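Local coordinates for GRAS family transcription factor containing protein, expressed (Oryza sativa Japonica Group, PDB 5HYZ) that probably acts as a transcription factor in plant development and abiotic stress resistance, binds DNA in vitro and may raise expression of stress-responsive genes, at residues Ala2-Ala15 with Ser40-Ser52. Sequence-based numbering, arbitrary orientation.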
ATOM      1  N   ALA A   2      -4.135  28.170 -15.641  1.00 49.07           N
ATOM      2  CA  ALA A   2      -2.956  28.354 -16.500  1.00 43.78           C
ATOM      3  C   ALA A   2      -3.312  28.864 -17.890  1.00 36.75           C
ATOM      4  O   ALA A   2      -4.288  28.405 -18.496  1.00 33.21           O
ATOM      5  CB  ALA A   2      -2.190  27.051 -16.616  1.00 40.23           C
ATOM      6  N   PRO A   3      -2.525  29.829 -18.397  1.00 33.64           N
ATOM      7  CA  PRO A   3      -2.909  30.450 -19.667  1.00 30.89           C
ATOM      8  C   PRO A   3      -3.044  29.428 -20.790  1.00 26.64           C
ATOM      9  O   PRO A   3      -3.905  29.621 -21.651  1.00 29.19           O
ATOM     10  CB  PRO A   3      -1.754  31.419 -19.960  1.00 33.62           C
ATOM     11  CG  PRO A   3      -0.859  31.400 -18.796  1.00 38.75           C
ATOM     12  CD  PRO A   3      -1.480  30.594 -17.697  1.00 38.37           C
ATOM     13  N   ILE A   4      -2.210  28.384 -20.806  1.00 31.49           N
ATOM     14  CA  ILE A   4      -2.293  27.446 -21.928  1.00 27.28           C
ATOM     15  C   ILE A   4      -3.680  26.774 -21.916  1.00 27.39           C
ATOM     16  O   ILE A   4      -4.286  26.583 -22.955  1.00 27.42           O
ATOM     17  CB  ILE A   4      -1.140  26.406 -21.922  1.00 27.40           C
ATOM     18  CG1 ILE A   4      -1.145  25.611 -23.229  1.00 30.02           C
ATOM     19  CG2 ILE A   4      -1.159  25.518 -20.700  1.00 27.90           C
ATOM     20  CD1 ILE A   4       0.061  24.747 -23.436  1.00 26.80           C
ATOM     21  N   LEU A   5      -4.213  26.519 -20.723  1.00 26.92           N
ATOM     22  CA  LEU A   5      -5.521  25.876 -20.609  1.00 27.97           C
ATOM     23  C   LEU A   5      -6.657  26.844 -20.905  1.00 22.76           C
ATOM     24  O   LEU A   5      -7.641  26.489 -21.523  1.00 23.88           O
ATOM     25  CB  LEU A   5      -5.669  25.271 -19.211  1.00 28.04           C
ATOM     26  CG  LEU A   5      -4.605  24.206 -18.901  1.00 25.40           C
ATOM     27  CD1 LEU A   5      -4.848  23.592 -17.519  1.00 26.97           C
ATOM     28  CD2 LEU A   5      -4.542  23.115 -19.988  1.00 24.56           C
ATOM     29  N   GLN A   6      -6.526  28.092 -20.471  1.00 27.46           N
ATOM     30  CA  GLN A   6      -7.562  29.065 -20.845  1.00 27.43           C
ATOM     31  C   GLN A   6      -7.586  29.264 -22.367  1.00 26.23           C
ATOM     32  O   GLN A   6      -8.643  29.393 -22.984  1.00 25.35           O
ATOM     33  CB  GLN A   6      -7.338  30.420 -20.125  1.00 31.38           C
ATOM     34  CG  GLN A   6      -7.754  30.425 -18.628  1.00 35.47           C
ATOM     35  CD  GLN A   6      -9.187  29.916 -18.381  1.00 37.43           C
ATOM     36  OE1 GLN A   6     -10.167  30.452 -18.915  1.00 43.66           O
ATOM     37  NE2 GLN A   6      -9.304  28.855 -17.576  1.00 42.25           N
ATOM     38  N   SER A   7      -6.414  29.280 -22.980  1.00 29.51           N
ATOM     39  CA  SER A   7      -6.376  29.381 -24.452  1.00 30.38           C
ATOM     40  C   SER A   7      -7.019  28.179 -25.102  1.00 24.67           C
ATOM     41  O   SER A   7      -7.760  28.317 -26.055  1.00 27.40           O
ATOM     42  CB  SER A   7      -4.940  29.542 -24.944  1.00 30.34           C
ATOM     43  OG  SER A   7      -4.353  30.659 -24.291  1.00 35.87           O
ATOM     44  N   LEU A   8      -6.740  26.981 -24.578  1.00 24.18           N
ATOM     45  CA  LEU A   8      -7.428  25.788 -25.065  1.00 25.35           C
ATOM     46  C   LEU A   8      -8.953  25.866 -24.978  1.00 23.21           C
ATOM     47  O   LEU A   8      -9.679  25.535 -25.912  1.00 24.27           O
ATOM     48  CB  LEU A   8      -6.922  24.603 -24.266  1.00 27.28           C
ATOM     49  CG  LEU A   8      -7.154  23.226 -24.830  1.00 31.86           C
ATOM     50  CD1 LEU A   8      -6.811  23.113 -26.293  1.00 30.39           C
ATOM     51  CD2 LEU A   8      -6.276  22.317 -24.011  1.00 36.20           C
ATOM     52  N   LEU A   9      -9.445  26.301 -23.822  1.00 22.18           N
ATOM     53  CA  LEU A   9     -10.878  26.472 -23.656  1.00 22.70           C
ATOM     54  C   LEU A   9     -11.467  27.489 -24.671  1.00 20.44           C
ATOM     55  O   LEU A   9     -12.507  27.230 -25.298  1.00 22.21           O
ATOM     56  CB  LEU A   9     -11.181  26.900 -22.203  1.00 23.11           C
ATOM     57  CG  LEU A   9     -10.971  25.794 -21.134  1.00 22.84           C
ATOM     58  CD1 LEU A   9     -10.880  26.435 -19.751  1.00 25.47           C
ATOM     59  CD2 LEU A   9     -12.095  24.705 -21.192  1.00 22.33           C
ATOM     60  N   SER A  10     -10.794  28.615 -24.871  1.00 28.47           N
ATOM     61  CA  SER A  10     -11.332  29.529 -25.905  1.00 27.97           C
ATOM     62  C   SER A  10     -11.292  28.896 -27.263  1.00 25.09           C
ATOM     63  O   SER A  10     -12.184  29.132 -28.072  1.00 27.90           O
ATOM     64  CB  SER A  10     -10.602  30.889 -25.951  1.00 33.04           C
ATOM     65  OG  SER A  10      -9.251  30.732 -25.635  1.00 48.17           O
ATOM     66  N   CYS A  11     -10.274  28.076 -27.543  1.00 27.43           N
ATOM     67  CA  CYS A  11     -10.280  27.321 -28.786  1.00 25.09           C
ATOM     68  C   CYS A  11     -11.528  26.468 -28.925  1.00 23.10           C
ATOM     69  O   CYS A  11     -12.167  26.476 -29.972  1.00 24.11           O
ATOM     70  CB  CYS A  11      -9.026  26.416 -28.893  1.00 24.99           C
ATOM     71  SG  CYS A  11      -7.529  27.334 -29.348  1.00 29.98           S
ATOM     72  N   SER A  12     -11.876  25.693 -27.890  1.00 24.50           N
ATOM     73  CA  SER A  12     -13.052  24.825 -28.037  1.00 21.86           C
ATOM     74  C   SER A  12     -14.317  25.652 -28.300  1.00 21.03           C
ATOM     75  O   SER A  12     -15.188  25.248 -29.078  1.00 25.55           O
ATOM     76  CB  SER A  12     -13.267  23.944 -26.781  1.00 25.09           C
ATOM     77  OG  SER A  12     -13.552  24.723 -25.630  1.00 23.14           O
ATOM     78  N   ARG A  13     -14.389  26.815 -27.659  1.00 27.70           N
ATOM     79  CA  ARG A  13     -15.594  27.647 -27.822  1.00 29.18           C
ATOM     80  C   ARG A  13     -15.675  28.182 -29.249  1.00 27.23           C
ATOM     81  O   ARG A  13     -16.697  28.096 -29.892  1.00 30.11           O
ATOM     82  CB  ARG A  13     -15.606  28.793 -26.819  1.00 29.29           C
ATOM     83  CG  ARG A  13     -15.788  28.304 -25.379  1.00 30.47           C
ATOM     84  CD  ARG A  13     -16.161  29.413 -24.437  1.00 32.23           C
ATOM     85  NE  ARG A  13     -15.084  30.370 -24.256  1.00 29.09           N
ATOM     86  CZ  ARG A  13     -14.102  30.242 -23.387  1.00 29.45           C
ATOM     87  NH1 ARG A  13     -14.050  29.183 -22.590  1.00 28.38           N
ATOM     88  NH2 ARG A  13     -13.158  31.189 -23.299  1.00 34.21           N
ATOM     89  N   ALA A  14     -14.563  28.714 -29.726  1.00 26.75           N
ATOM     90  CA  ALA A  14     -14.471  29.181 -31.125  1.00 29.64           C
ATOM     91  C   ALA A  14     -14.816  28.095 -32.093  1.00 28.42           C
ATOM     92  O   ALA A  14     -15.529  28.316 -33.074  1.00 30.83           O
ATOM     93  CB  ALA A  14     -13.067  29.727 -31.402  1.00 28.84           C
ATOM     94  N   ALA A  15     -14.336  26.881 -31.826  1.00 26.04           N
ATOM     95  CA  ALA A  15     -14.570  25.762 -32.729  1.00 26.05           C
ATOM     96  C   ALA A  15     -16.054  25.478 -32.882  1.00 31.01           C
ATOM     97  O   ALA A  15     -16.525  25.112 -33.961  1.00 29.26           O
ATOM     98  CB  ALA A  15     -13.822  24.483 -32.206  1.00 24.96           C
ATOM     99  N   SER A  40       0.109  20.799 -17.030  1.00 25.44           N
ATOM    100  CA  SER A  40      -0.773  21.578 -17.883  1.00 27.66           C
ATOM    101  C   SER A  40      -0.321  21.497 -19.364  1.00 27.43           C
ATOM    102  O   SER A  40      -1.163  21.467 -20.267  1.00 24.35           O
ATOM    103  CB  SER A  40      -0.842  23.022 -17.398  1.00 28.35           C
ATOM    104  OG  SER A  40       0.409  23.640 -17.592  1.00 37.00           O
ATOM    105  N   GLU A  41       0.998  21.436 -19.592  1.00 32.01           N
ATOM    106  CA  GLU A  41       1.550  21.254 -20.949  1.00 27.06           C
ATOM    107  C   GLU A  41       1.212  19.899 -21.547  1.00 27.51           C
ATOM    108  O   GLU A  41       0.883  19.802 -22.737  1.00 24.37           O
ATOM    109  CB  GLU A  41       3.084  21.452 -20.956  1.00 27.65           C
ATOM    110  CG  GLU A  41       3.472  22.902 -20.594  1.00 29.54           C
ATOM    111  CD  GLU A  41       4.965  23.075 -20.313  1.00 33.27           C
ATOM    112  OE1 GLU A  41       5.613  22.125 -19.825  1.00 30.73           O
ATOM    113  OE2 GLU A  41       5.482  24.165 -20.601  1.00 37.49           O
ATOM    114  N   ARG A  42       1.294  18.839 -20.742  1.00 22.86           N
ATOM    115  CA  ARG A  42       0.947  17.515 -21.227  1.00 23.38           C
ATOM    116  C   ARG A  42      -0.547  17.411 -21.528  1.00 19.30           C
ATOM    117  O   ARG A  42      -0.979  16.860 -22.546  1.00 21.05           O
ATOM    118  CB  ARG A  42       1.388  16.464 -20.196  1.00 22.30           C
ATOM    119  CG  ARG A  42       2.903  16.504 -20.066  1.00 27.02           C
ATOM    120  CD  ARG A  42       3.531  16.077 -18.782  1.00 35.70           C
ATOM    121  NE  ARG A  42       3.862  14.687 -18.800  1.00 37.78           N
ATOM    122  CZ  ARG A  42       5.059  14.135 -18.599  1.00 27.79           C
ATOM    123  NH1 ARG A  42       6.172  14.819 -18.380  1.00 34.89           N
ATOM    124  NH2 ARG A  42       5.115  12.825 -18.680  1.00 26.80           N
ATOM    125  N   LEU A  43      -1.334  17.949 -20.598  1.00 24.14           N
ATOM    126  CA  LEU A  43      -2.782  17.971 -20.752  1.00 22.63           C
ATOM    127  C   LEU A  43      -3.196  18.681 -22.060  1.00 21.51           C
ATOM    128  O   LEU A  43      -3.984  18.169 -22.856  1.00 22.61           O
ATOM    129  CB  LEU A  43      -3.408  18.647 -19.508  1.00 23.80           C
ATOM    130  CG  LEU A  43      -4.936  18.698 -19.488  1.00 26.06           C
ATOM    131  CD1 LEU A  43      -5.491  17.342 -19.106  1.00 22.48           C
ATOM    132  CD2 LEU A  43      -5.395  19.727 -18.491  1.00 23.43           C
ATOM    133  N   ALA A  44      -2.656  19.867 -22.278  1.00 24.21           N
ATOM    134  CA  ALA A  44      -2.939  20.582 -23.520  1.00 23.47           C
ATOM    135  C   ALA A  44      -2.480  19.799 -24.745  1.00 24.39           C
ATOM    136  O   ALA A  44      -3.133  19.830 -25.782  1.00 25.16           O
ATOM    137  CB  ALA A  44      -2.269  21.960 -23.498  1.00 26.96           C
ATOM    138  N   PHE A  45      -1.368  19.085 -24.626  1.00 24.40           N
ATOM    139  CA  PHE A  45      -0.947  18.257 -25.752  1.00 20.73           C
ATOM    140  C   PHE A  45      -2.029  17.268 -26.196  1.00 24.98           C
ATOM    141  O   PHE A  45      -2.395  17.211 -27.390  1.00 22.61           O
ATOM    142  CB  PHE A  45       0.365  17.524 -25.397  1.00 22.78           C
ATOM    143  CG  PHE A  45       0.819  16.548 -26.459  1.00 24.03           C
ATOM    144  CD1 PHE A  45       1.672  16.966 -27.474  1.00 28.99           C
ATOM    145  CD2 PHE A  45       0.392  15.237 -26.446  1.00 26.28           C
ATOM    146  CE1 PHE A  45       2.085  16.080 -28.470  1.00 31.96           C
ATOM    147  CE2 PHE A  45       0.800  14.318 -27.443  1.00 33.58           C
ATOM    148  CZ  PHE A  45       1.660  14.755 -28.464  1.00 36.44           C
ATOM    149  N   TYR A  46      -2.570  16.493 -25.240  1.00 21.48           N
ATOM    150  CA  TYR A  46      -3.542  15.484 -25.653  1.00 17.93           C
ATOM    151  C   TYR A  46      -4.872  16.111 -26.055  1.00 20.41           C
ATOM    152  O   TYR A  46      -5.533  15.643 -26.987  1.00 21.95           O
ATOM    153  CB  TYR A  46      -3.746  14.458 -24.536  1.00 20.38           C
ATOM    154  CG  TYR A  46      -2.449  13.712 -24.317  1.00 23.68           C
ATOM    155  CD1 TYR A  46      -2.026  12.745 -25.241  1.00 25.81           C
ATOM    156  CD2 TYR A  46      -1.635  13.986 -23.220  1.00 22.98           C
ATOM    157  CE1 TYR A  46      -0.829  12.063 -25.066  1.00 25.37           C
ATOM    158  CE2 TYR A  46      -0.442  13.314 -23.049  1.00 23.20           C
ATOM    159  CZ  TYR A  46      -0.045  12.371 -23.987  1.00 24.36           C
ATOM    160  OH  TYR A  46       1.152  11.723 -23.800  1.00 26.62           O
ATOM    161  N   PHE A  47      -5.276  17.175 -25.353  1.00 18.96           N
ATOM    162  CA  PHE A  47      -6.533  17.838 -25.755  1.00 18.97           C
ATOM    163  C   PHE A  47      -6.450  18.558 -27.094  1.00 19.84           C
ATOM    164  O   PHE A  47      -7.391  18.551 -27.852  1.00 20.64           O
ATOM    165  CB  PHE A  47      -6.974  18.818 -24.667  1.00 23.88           C
ATOM    166  CG  PHE A  47      -7.847  18.177 -23.638  1.00 22.06           C
ATOM    167  CD1 PHE A  47      -7.293  17.373 -22.635  1.00 20.12           C
ATOM    168  CD2 PHE A  47      -9.214  18.356 -23.674  1.00 20.14           C
ATOM    169  CE1 PHE A  47      -8.117  16.779 -21.662  1.00 17.39           C
ATOM    170  CE2 PHE A  47     -10.048  17.723 -22.741  1.00 21.25           C
ATOM    171  CZ  PHE A  47      -9.482  16.943 -21.720  1.00 19.90           C
ATOM    172  N   ALA A  48      -5.333  19.187 -27.379  1.00 21.36           N
ATOM    173  CA  ALA A  48      -5.180  19.894 -28.649  1.00 24.04           C
ATOM    174  C   ALA A  48      -5.125  18.919 -29.777  1.00 24.52           C
ATOM    175  O   ALA A  48      -5.619  19.179 -30.862  1.00 24.27           O
ATOM    176  CB  ALA A  48      -3.916  20.756 -28.620  1.00 26.74           C
ATOM    177  N   ASP A  49      -4.529  17.757 -29.524  1.00 23.92           N
ATOM    178  CA  ASP A  49      -4.554  16.692 -30.523  1.00 25.11           C
ATOM    179  C   ASP A  49      -5.972  16.225 -30.831  1.00 27.83           C
ATOM    180  O   ASP A  49      -6.366  16.031 -32.003  1.00 23.67           O
ATOM    181  CB  ASP A  49      -3.694  15.527 -30.036  1.00 27.30           C
ATOM    182  CG  ASP A  49      -3.443  14.485 -31.118  1.00 38.75           C
ATOM    183  OD1 ASP A  49      -2.465  14.651 -31.870  1.00 44.43           O
ATOM    184  OD2 ASP A  49      -4.228  13.518 -31.225  1.00 40.90           O
ATOM    185  N   ALA A  50      -6.751  16.011 -29.769  1.00 21.79           N
ATOM    186  CA  ALA A  50      -8.110  15.557 -29.983  1.00 21.18           C
ATOM    187  C   ALA A  50      -8.914  16.633 -30.719  1.00 18.73           C
ATOM    188  O   ALA A  50      -9.739  16.295 -31.582  1.00 23.14           O
ATOM    189  CB  ALA A  50      -8.796  15.208 -28.620  1.00 23.16           C
ATOM    190  N   LEU A  51      -8.727  17.893 -30.325  1.00 21.07           N
ATOM    191  CA  LEU A  51      -9.478  18.971 -30.982  1.00 22.97           C
ATOM    192  C   LEU A  51      -9.111  19.023 -32.491  1.00 23.93           C
ATOM    193  O   LEU A  51      -9.988  19.154 -33.374  1.00 20.96           O
ATOM    194  CB  LEU A  51      -9.201  20.276 -30.306  1.00 20.35           C
ATOM    195  CG  LEU A  51      -9.937  21.482 -30.867  1.00 22.65           C
ATOM    196  CD1 LEU A  51     -11.458  21.202 -30.987  1.00 25.41           C
ATOM    197  CD2 LEU A  51      -9.665  22.702 -30.049  1.00 22.21           C
ATOM    198  N   SER A  52      -7.817  18.886 -32.784  1.00 23.54           N
ATOM    199  CA  SER A  52      -7.412  18.808 -34.205  1.00 24.20           C
ATOM    200  C   SER A  52      -8.098  17.706 -34.942  1.00 21.97           C
ATOM    201  O   SER A  52      -8.605  17.922 -36.023  1.00 24.53           O
ATOM    202  CB  SER A  52      -5.906  18.572 -34.369  1.00 30.08           C
ATOM    203  OG  SER A  52      -5.174  19.588 -33.760  1.00 37.14           O
TER
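In the helical bundle of the GRAS domain, built from N-terminal helices and two from later in the chain, Leu5 and Leu8 of helix 3-15 pack on Leu43, Ala44 and Phe47 of helix 40-52. The two axes approach to 9.5 Å and run in the same direction at 20°, and apolar side chains carry the contact, with no hydrogen bond between the segments. Small Ala44 lets the backbones come close: Ile4, its CG1 anti to the backbone N (chi1 -171°) and its chain extended, brings CD1 to Ala44 CB at 3.6 Å, while Leu8 CD2 rests 3.8 Å from Ala44 CA. Leu5 crosses Leu43 at about a right angle, CD2 to CD2 at 3.8 Å. One turn on, the same Leu8 CD2 touches Phe47 CB at 3.6 Å; the phenyl ring itself leads away from helix 3-15 and meets Phe255 edge-to-face. Farther along, Leu51 directs CD2 to Cys11 CB (3.9 Å) and CD1 to Ala15 CB (4.2 Å). Ser12 OG turns back on its own helix, bonding Leu9 O at 2.7 Å. At the other end Ser40 CB lies against Leu5 CD1, its hydroxyl held by Asp38. Helix 251-272 packs against both helices through Phe255, and helix 278-296 against 40-52. Both segments fall in the predicted leucine repeat I, packed as a near-parallel helix pair in an all-helical bundle beside the Rossmann-like core.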